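Local coordinates for 2-oxoglutarate (2OG) and Fe(II)-dependent oxygenase superfamily protein (Arabidopsis thaliana, PDB 6KWA) that probably oxidises the plant hormone indole-3-acetic acid to inactive 2-oxoindole-3-acetic acid, as a 2-oxoglutarate- and iron-dependent dioxygenase of auxin catabolism, at residues A[120-125]-A[175-180]; A[48-53]-A[106-111]. All blocks are in the same frame, centred on the assembly; numbering follows the deposited sequence.

Contact 1. Residues A[120-125]-A[175-180]; sequences NGLATD and LTILQD
Ile-177 lays its CD1 methyl on the helix at Leu-122 and Ala-123. Ile-177 CD1 sits 3.6 Å from the backbone N of Ala-123. The same Ile-177 CD1 lies 3.7 Å from Ala-123 CB. It therefore rests on the helix backbone as well as on side chains. Beside it, Ile-177 CD1 lies 3.8 Å from Leu-122 CG, and the two side chains cross obliquely. CG1 of Ile-177 stands opposite the carbonyl carbon (chi1 -58°), and CD1 continues in an extended line (chi2 -175°). The side chain thus reaches the helix with a single methyl at its tip.

Leu-175, two residues earlier on the strand, makes the second touch. Its two methyls divide the work around Ala-123. Leu-175 CD2 meets Ala-123 CB at 4.0 Å, and Leu-175 CD1 lies 3.9 Å from the carbonyl O of Ala-123. The small Ala-123 side chain is thus touched by both strand residues. No hydrogen bond joins the two segments; the contact is apolar and buried.

Further out, the sheet fixes the strand. The backbone of Ile-177 is hydrogen-bonded to Ser-243, and that of Leu-175 to Leu-245, both on strand 237-245. Ile-177 also packs on Ile-209 and Leu-122 on Leu-207, so strand 207-211 shares the same apolar layer. The intervening Thr-176 points away from the helix, and its OG1 is hydrogen-bonded to Asp-171, a ligand of the bound magnesium ion.

The segment axes approach to 9.3 Å and run at 138° to each other. Helix 106-133 here backs the larger sheet of the double-stranded beta-helix (jelly-roll) core. The metal lies about 11 Å from the side chain of Ile-177. Such helix-on-sheet packing behind the metal site is characteristic of 2-oxoglutarate-dependent oxygenases.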
ATOM      1  N   ASN A 120      -9.385   4.209   0.150  1.00 46.64           N
ATOM      2  CA  ASN A 120      -9.916   3.429  -0.940  1.00 43.77           C
ATOM      3  C   ASN A 120     -10.384   4.314  -2.097  1.00 46.84           C
ATOM      4  O   ASN A 120     -10.322   3.926  -3.282  1.00 44.61           O
ATOM      5  CB  ASN A 120     -11.058   2.569  -0.428  1.00 48.26           C
ATOM      6  CG  ASN A 120     -11.535   1.607  -1.437  1.00 53.89           C
ATOM      7  OD1 ASN A 120     -10.927   0.551  -1.635  1.00 59.69           O
ATOM      8  ND2 ASN A 120     -12.645   1.943  -2.097  1.00 50.04           N
ATOM      9  N   GLY A 121     -10.855   5.507  -1.751  1.00 46.15           N
ATOM     10  CA  GLY A 121     -11.291   6.466  -2.750  1.00 42.42           C
ATOM     11  C   GLY A 121     -10.066   6.913  -3.551  1.00 42.74           C
ATOM     12  O   GLY A 121     -10.121   7.031  -4.788  1.00 42.45           O
ATOM     13  N   LEU A 122      -8.968   7.170  -2.843  1.00 42.85           N
ATOM     14  CA  LEU A 122      -7.695   7.579  -3.463  1.00 38.25           C
ATOM     15  C   LEU A 122      -7.126   6.493  -4.379  1.00 39.95           C
ATOM     16  O   LEU A 122      -6.582   6.796  -5.457  1.00 40.15           O
ATOM     17  CB  LEU A 122      -6.666   7.938  -2.394  1.00 38.58           C
ATOM     18  CG  LEU A 122      -5.248   8.300  -2.877  1.00 40.35           C
ATOM     19  CD1 LEU A 122      -5.291   9.469  -3.836  1.00 41.94           C
ATOM     20  CD2 LEU A 122      -4.308   8.618  -1.752  1.00 42.39           C
ATOM     21  N   ALA A 123      -7.233   5.236  -3.949  1.00 36.59           N
ATOM     22  CA  ALA A 123      -6.688   4.105  -4.700  1.00 42.44           C
ATOM     23  C   ALA A 123      -7.422   3.921  -6.024  1.00 43.70           C
ATOM     24  O   ALA A 123      -6.800   3.656  -7.057  1.00 40.90           O
ATOM     25  CB  ALA A 123      -6.754   2.822  -3.871  1.00 39.87           C
ATOM     26  N   THR A 124      -8.738   4.072  -5.995  1.00 41.94           N
ATOM     27  CA  THR A 124      -9.536   3.952  -7.218  1.00 44.80           C
ATOM     28  C   THR A 124      -9.327   5.166  -8.137  1.00 42.47           C
ATOM     29  O   THR A 124      -9.330   5.023  -9.359  1.00 43.02           O
ATOM     30  CB  THR A 124     -11.035   3.799  -6.909  1.00 40.26           C
ATOM     31  OG1 THR A 124     -11.457   4.925  -6.146  1.00 49.44           O
ATOM     32  CG2 THR A 124     -11.291   2.517  -6.119  1.00 40.22           C
ATOM     33  N   ASP A 125      -9.144   6.354  -7.568  1.00 36.96           N
ATOM     34  CA  ASP A 125      -8.743   7.498  -8.381  1.00 38.28           C
ATOM     35  C   ASP A 125      -7.378   7.292  -9.105  1.00 37.82           C
ATOM     36  O   ASP A 125      -7.227   7.692 -10.255  1.00 39.54           O
ATOM     37  CB  ASP A 125      -8.671   8.773  -7.541  1.00 39.39           C
ATOM     38  CG  ASP A 125     -10.066   9.284  -7.119  1.00 55.85           C
ATOM     39  OD1 ASP A 125     -11.085   8.820  -7.685  1.00 51.20           O
ATOM     40  OD2 ASP A 125     -10.140  10.182  -6.244  1.00 53.66           O
ATOM     41  N   LEU A 175      -1.883  -2.071  -6.725  1.00 36.05           N
ATOM     42  CA  LEU A 175      -1.369  -0.809  -6.238  1.00 39.85           C
ATOM     43  C   LEU A 175      -1.395  -0.744  -4.711  1.00 41.52           C
ATOM     44  O   LEU A 175      -2.351  -1.170  -4.108  1.00 43.98           O
ATOM     45  CB  LEU A 175      -2.248   0.278  -6.859  1.00 44.04           C
ATOM     46  CG  LEU A 175      -2.323   1.757  -6.564  1.00 45.95           C
ATOM     47  CD1 LEU A 175      -3.134   2.346  -7.714  1.00 43.94           C
ATOM     48  CD2 LEU A 175      -3.056   1.981  -5.244  1.00 39.76           C
ATOM     49  N   THR A 176      -0.391  -0.138  -4.092  1.00 42.43           N
ATOM     50  CA  THR A 176      -0.368  -0.058  -2.635  1.00 46.77           C
ATOM     51  C   THR A 176      -0.252   1.396  -2.173  1.00 42.69           C
ATOM     52  O   THR A 176       0.545   2.147  -2.708  1.00 40.43           O
ATOM     53  CB  THR A 176       0.801  -0.878  -2.046  1.00 50.03           C
ATOM     54  OG1 THR A 176       0.655  -2.251  -2.428  1.00 48.33           O
ATOM     55  CG2 THR A 176       0.826  -0.768  -0.514  1.00 47.41           C
ATOM     56  N   ILE A 177      -1.061   1.795  -1.195  1.00 43.55           N
ATOM     57  CA  ILE A 177      -0.941   3.139  -0.618  1.00 40.44           C
ATOM     58  C   ILE A 177      -0.367   3.026   0.787  1.00 43.68           C
ATOM     59  O   ILE A 177      -0.953   2.388   1.651  1.00 41.19           O
ATOM     60  CB  ILE A 177      -2.302   3.876  -0.599  1.00 37.55           C
ATOM     61  CG1 ILE A 177      -2.842   3.960  -2.032  1.00 37.92           C
ATOM     62  CG2 ILE A 177      -2.173   5.261   0.055  1.00 39.88           C
ATOM     63  CD1 ILE A 177      -4.077   4.723  -2.205  1.00 39.63           C
ATOM     64  N   LEU A 178       0.802   3.623   1.012  1.00 42.04           N
ATOM     65  CA  LEU A 178       1.455   3.447   2.304  1.00 42.45           C
ATOM     66  C   LEU A 178       1.496   4.768   3.065  1.00 40.54           C
ATOM     67  O   LEU A 178       2.078   5.742   2.592  1.00 36.46           O
ATOM     68  CB  LEU A 178       2.892   2.896   2.119  1.00 40.80           C
ATOM     69  CG  LEU A 178       3.697   2.677   3.420  1.00 48.12           C
ATOM     70  CD1 LEU A 178       3.224   1.411   4.144  1.00 45.99           C
ATOM     71  CD2 LEU A 178       5.181   2.580   3.155  1.00 45.54           C
ATOM     72  N   GLN A 179       0.894   4.786   4.249  1.00 43.61           N
ATOM     73  CA  GLN A 179       1.097   5.878   5.199  1.00 44.24           C
ATOM     74  C   GLN A 179       2.233   5.420   6.106  1.00 45.47           C
ATOM     75  O   GLN A 179       2.049   4.537   6.942  1.00 49.06           O
ATOM     76  CB  GLN A 179      -0.187   6.190   5.998  1.00 44.26           C
ATOM     77  CG  GLN A 179      -0.045   7.330   7.030  1.00 43.46           C
ATOM     78  CD  GLN A 179      -1.315   7.572   7.843  1.00 46.22           C
ATOM     79  OE1 GLN A 179      -2.414   7.325   7.373  1.00 47.17           O
ATOM     80  NE2 GLN A 179      -1.155   8.018   9.084  1.00 45.24           N
ATOM     81  N   ASP A 180       3.423   5.969   5.904  1.00 46.93           N
ATOM     82  CA  ASP A 180       4.601   5.439   6.563  1.00 51.08           C
ATOM     83  C   ASP A 180       4.780   6.220   7.878  1.00 54.28           C
ATOM     84  O   ASP A 180       4.066   7.171   8.112  1.00 55.53           O
ATOM     85  CB  ASP A 180       5.821   5.576   5.658  1.00 51.86           C
ATOM     86  CG  ASP A 180       6.968   4.685   6.085  1.00 59.95           C
ATOM     87  OD1 ASP A 180       6.838   4.025   7.129  1.00 63.38           O
ATOM     88  OD2 ASP A 180       8.021   4.675   5.404  1.00 61.44           O
TER

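Contact 2. Residues A[48-53]-A[106-111]; sequences VIDLFQ and ADQREI
Gln-108 reaches across to Asp-50 with its side-chain amide and makes the one hydrogen bond between the two helical segments. Gln-108 NE2 donates to Asp-50 OD2 at 2.9 Å, with an N-H...O angle of 153°. The acceptor lies close to the amide plane of Gln-108. The donor, by contrast, meets OD2 on its anti side, 35° out of the carboxylate plane. The two flat groups are turned 50° apart. The Gln-108 chain leaves beside the backbone N and stays extended beyond CG, which brings the amide to Asp-50.

Charge probably strengthens the link. Asp-50 OD2 also forms a salt bridge with Arg-54 NH1. Arg-54 NH2 in turn donates to Gln-108 OE1, which takes a further bond from the backbone N of Ser-105. Both ends of the amide are therefore held, and its rotation is probably fixed. A leucine in place of Gln-108 would probably leave Asp-50 without its amide donor and Ser-105 N without this acceptor.

The contact ties helix 38-51, in the N-terminal part of the dioxygenase, to the first turns of the long helix 106-133. These helices flank the jelly-roll core of the family.

Van der Waals contact is slight. The methyl CD2 of Leu-51 comes to 4.2 Å from the amide oxygen OE1 of Gln-108, and the two side chains lie alongside, pointing opposite ways. One turn after Gln-108, Ile-111 packs on Leu-40, Glu-43 and Thr-47 of helix 38-51, extending the helix-helix contact.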
ATOM      1  N   VAL A  48      -3.894   2.892  15.534  1.00 47.40           N
ATOM      2  CA  VAL A  48      -3.011   1.773  15.222  1.00 50.52           C
ATOM      3  C   VAL A  48      -2.071   1.424  16.374  1.00 51.01           C
ATOM      4  O   VAL A  48      -1.889   0.257  16.718  1.00 46.34           O
ATOM      5  CB  VAL A  48      -2.142   2.064  13.975  1.00 49.38           C
ATOM      6  CG1 VAL A  48      -0.943   1.104  13.920  1.00 43.84           C
ATOM      7  CG2 VAL A  48      -2.987   1.978  12.682  1.00 45.10           C
ATOM      8  N   ILE A  49      -1.437   2.446  16.930  1.00 47.51           N
ATOM      9  CA  ILE A  49      -0.599   2.254  18.086  1.00 52.33           C
ATOM     10  C   ILE A  49      -1.441   1.627  19.195  1.00 54.68           C
ATOM     11  O   ILE A  49      -1.003   0.701  19.877  1.00 56.08           O
ATOM     12  CB  ILE A  49       0.034   3.571  18.531  1.00 56.76           C
ATOM     13  CG1 ILE A  49       0.989   4.064  17.442  1.00 53.38           C
ATOM     14  CG2 ILE A  49       0.765   3.398  19.837  1.00 50.29           C
ATOM     15  CD1 ILE A  49       1.560   5.471  17.688  1.00 54.67           C
ATOM     16  N   ASP A  50      -2.666   2.107  19.351  1.00 51.52           N
ATOM     17  CA  ASP A  50      -3.534   1.580  20.384  1.00 50.89           C
ATOM     18  C   ASP A  50      -4.029   0.151  20.094  1.00 56.53           C
ATOM     19  O   ASP A  50      -4.117  -0.676  21.009  1.00 55.95           O
ATOM     20  CB  ASP A  50      -4.742   2.487  20.592  1.00 52.97           C
ATOM     21  CG  ASP A  50      -5.408   2.238  21.936  1.00 59.69           C
ATOM     22  OD1 ASP A  50      -4.700   2.397  22.955  1.00 68.01           O
ATOM     23  OD2 ASP A  50      -6.597   1.849  21.990  1.00 59.82           O
ATOM     24  N   LEU A  51      -4.406  -0.140  18.847  1.00 49.28           N
ATOM     25  CA  LEU A  51      -4.864  -1.496  18.541  1.00 50.02           C
ATOM     26  C   LEU A  51      -3.756  -2.508  18.838  1.00 48.66           C
ATOM     27  O   LEU A  51      -4.035  -3.601  19.334  1.00 48.30           O
ATOM     28  CB  LEU A  51      -5.339  -1.617  17.086  1.00 42.80           C
ATOM     29  CG  LEU A  51      -6.607  -0.816  16.801  1.00 48.17           C
ATOM     30  CD1 LEU A  51      -7.135  -1.003  15.389  1.00 46.93           C
ATOM     31  CD2 LEU A  51      -7.698  -1.170  17.825  1.00 51.29           C
ATOM     32  N   PHE A  52      -2.497  -2.135  18.592  1.00 42.81           N
ATOM     33  CA  PHE A  52      -1.392  -3.069  18.831  1.00 48.30           C
ATOM     34  C   PHE A  52      -1.095  -3.312  20.316  1.00 54.04           C
ATOM     35  O   PHE A  52      -0.378  -4.249  20.665  1.00 52.32           O
ATOM     36  CB  PHE A  52      -0.117  -2.582  18.147  1.00 48.58           C
ATOM     37  CG  PHE A  52      -0.013  -2.981  16.703  1.00 52.36           C
ATOM     38  CD1 PHE A  52       0.024  -4.330  16.348  1.00 49.53           C
ATOM     39  CD2 PHE A  52       0.042  -2.022  15.699  1.00 47.79           C
ATOM     40  CE1 PHE A  52       0.127  -4.721  15.013  1.00 48.17           C
ATOM     41  CE2 PHE A  52       0.149  -2.408  14.361  1.00 48.02           C
ATOM     42  CZ  PHE A  52       0.196  -3.758  14.022  1.00 47.62           C
ATOM     43  N   GLN A  53      -1.649  -2.475  21.184  1.00 54.54           N
ATOM     44  CA  GLN A  53      -1.498  -2.677  22.616  1.00 55.94           C
ATOM     45  C   GLN A  53      -2.640  -3.500  23.182  1.00 51.58           C
ATOM     46  O   GLN A  53      -2.686  -3.747  24.379  1.00 53.41           O
ATOM     47  CB  GLN A  53      -1.348  -1.334  23.319  1.00 54.00           C
ATOM     48  CG  GLN A  53       0.107  -0.916  23.262  1.00 50.74           C
ATOM     49  CD  GLN A  53       0.331   0.552  23.440  1.00 61.91           C
ATOM     50  OE1 GLN A  53      -0.598   1.308  23.718  1.00 70.24           O
ATOM     51  NE2 GLN A  53       1.562   0.985  23.202  1.00 63.76           N
ATOM     52  N   ALA A 106     -15.762   3.188  20.116  1.00 53.84           N
ATOM     53  CA  ALA A 106     -16.692   3.806  19.178  1.00 55.07           C
ATOM     54  C   ALA A 106     -15.970   4.770  18.232  1.00 53.37           C
ATOM     55  O   ALA A 106     -16.221   4.780  17.035  1.00 53.37           O
ATOM     56  CB  ALA A 106     -17.824   4.541  19.939  1.00 56.34           C
ATOM     57  N   ASP A 107     -15.145   5.634  18.814  1.00 53.45           N
ATOM     58  CA  ASP A 107     -14.359   6.614  18.086  1.00 60.39           C
ATOM     59  C   ASP A 107     -13.436   5.935  17.100  1.00 57.83           C
ATOM     60  O   ASP A 107     -13.300   6.372  15.961  1.00 56.01           O
ATOM     61  CB  ASP A 107     -13.511   7.454  19.046  1.00 56.50           C
ATOM     62  CG  ASP A 107     -14.273   8.625  19.642  1.00 76.27           C
ATOM     63  OD1 ASP A 107     -15.510   8.722  19.444  1.00 72.35           O
ATOM     64  OD2 ASP A 107     -13.619   9.455  20.314  1.00 82.79           O
ATOM     65  N   GLN A 108     -12.795   4.870  17.570  1.00 56.38           N
ATOM     66  CA  GLN A 108     -11.831   4.139  16.767  1.00 52.98           C
ATOM     67  C   GLN A 108     -12.519   3.469  15.602  1.00 55.85           C
ATOM     68  O   GLN A 108     -11.960   3.361  14.504  1.00 56.79           O
ATOM     69  CB  GLN A 108     -11.129   3.100  17.603  1.00 44.53           C
ATOM     70  CG  GLN A 108      -9.978   3.653  18.388  1.00 52.57           C
ATOM     71  CD  GLN A 108      -9.537   2.733  19.494  1.00 49.45           C
ATOM     72  OE1 GLN A 108     -10.106   1.650  19.693  1.00 49.04           O
ATOM     73  NE2 GLN A 108      -8.467   3.115  20.168  1.00 46.52           N
ATOM     74  N   ARG A 109     -13.750   3.044  15.835  1.00 51.52           N
ATOM     75  CA  ARG A 109     -14.514   2.401  14.789  1.00 53.61           C
ATOM     76  C   ARG A 109     -14.775   3.416  13.709  1.00 57.05           C
ATOM     77  O   ARG A 109     -14.607   3.118  12.528  1.00 53.10           O
ATOM     78  CB  ARG A 109     -15.829   1.830  15.316  1.00 55.81           C
ATOM     79  CG  ARG A 109     -16.672   1.140  14.255  1.00 55.41           C
ATOM     80  CD  ARG A 109     -17.913   0.523  14.852  1.00 56.43           C
ATOM     81  NE  ARG A 109     -17.582  -0.380  15.953  1.00 55.05           N
ATOM     82  CZ  ARG A 109     -17.524  -1.700  15.831  1.00 56.90           C
ATOM     83  NH1 ARG A 109     -17.760  -2.266  14.651  1.00 63.31           N
ATOM     84  NH2 ARG A 109     -17.220  -2.455  16.875  1.00 54.67           N
ATOM     85  N   GLU A 110     -15.117   4.636  14.117  1.00 55.69           N
ATOM     86  CA  GLU A 110     -15.499   5.648  13.147  1.00 59.81           C
ATOM     87  C   GLU A 110     -14.287   6.168  12.359  1.00 57.12           C
ATOM     88  O   GLU A 110     -14.391   6.475  11.160  1.00 47.05           O
ATOM     89  CB  GLU A 110     -16.195   6.802  13.858  1.00 60.52           C
ATOM     90  CG  GLU A 110     -17.711   6.683  13.850  1.00 66.09           C
ATOM     91  CD  GLU A 110     -18.393   7.986  14.240  1.00 82.11           C
ATOM     92  OE1 GLU A 110     -17.678   8.917  14.675  1.00 79.07           O
ATOM     93  OE2 GLU A 110     -19.639   8.080  14.113  1.00 90.64           O
ATOM     94  N   ILE A 111     -13.145   6.243  13.035  1.00 51.32           N
ATOM     95  CA  ILE A 111     -11.887   6.617  12.401  1.00 52.32           C
ATOM     96  C   ILE A 111     -11.521   5.631  11.292  1.00 51.17           C
ATOM     97  O   ILE A 111     -11.128   6.015  10.190  1.00 49.66           O
ATOM     98  CB  ILE A 111     -10.764   6.705  13.434  1.00 53.02           C
ATOM     99  CG1 ILE A 111     -11.050   7.888  14.372  1.00 49.92           C
ATOM    100  CG2 ILE A 111      -9.396   6.838  12.742  1.00 46.97           C
ATOM    101  CD1 ILE A 111     -10.158   7.935  15.591  1.00 50.40           C
TER

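Overall arrangement
Both contacts use helix 106-133, at different points along it. Contact 2 takes its first turns and contact 1 a later part, with the contact centres about 20 Å apart. Contact 1 lies in the core, about 6 Å from the centre of the chain, and all its touching residues are buried. Contact 2 is nearer the surface, about 19 Å from that centre, and only partly buried. The chemistry follows the place. Residues 120-125 and 175-180 meet through aliphatic side chains, with methyls also resting on the helix backbone, helix against sheet. Residues 48-53 and 106-111 meet mainly through an amide-carboxylate hydrogen bond, probably backed by the charge of Arg-54, helix against helix.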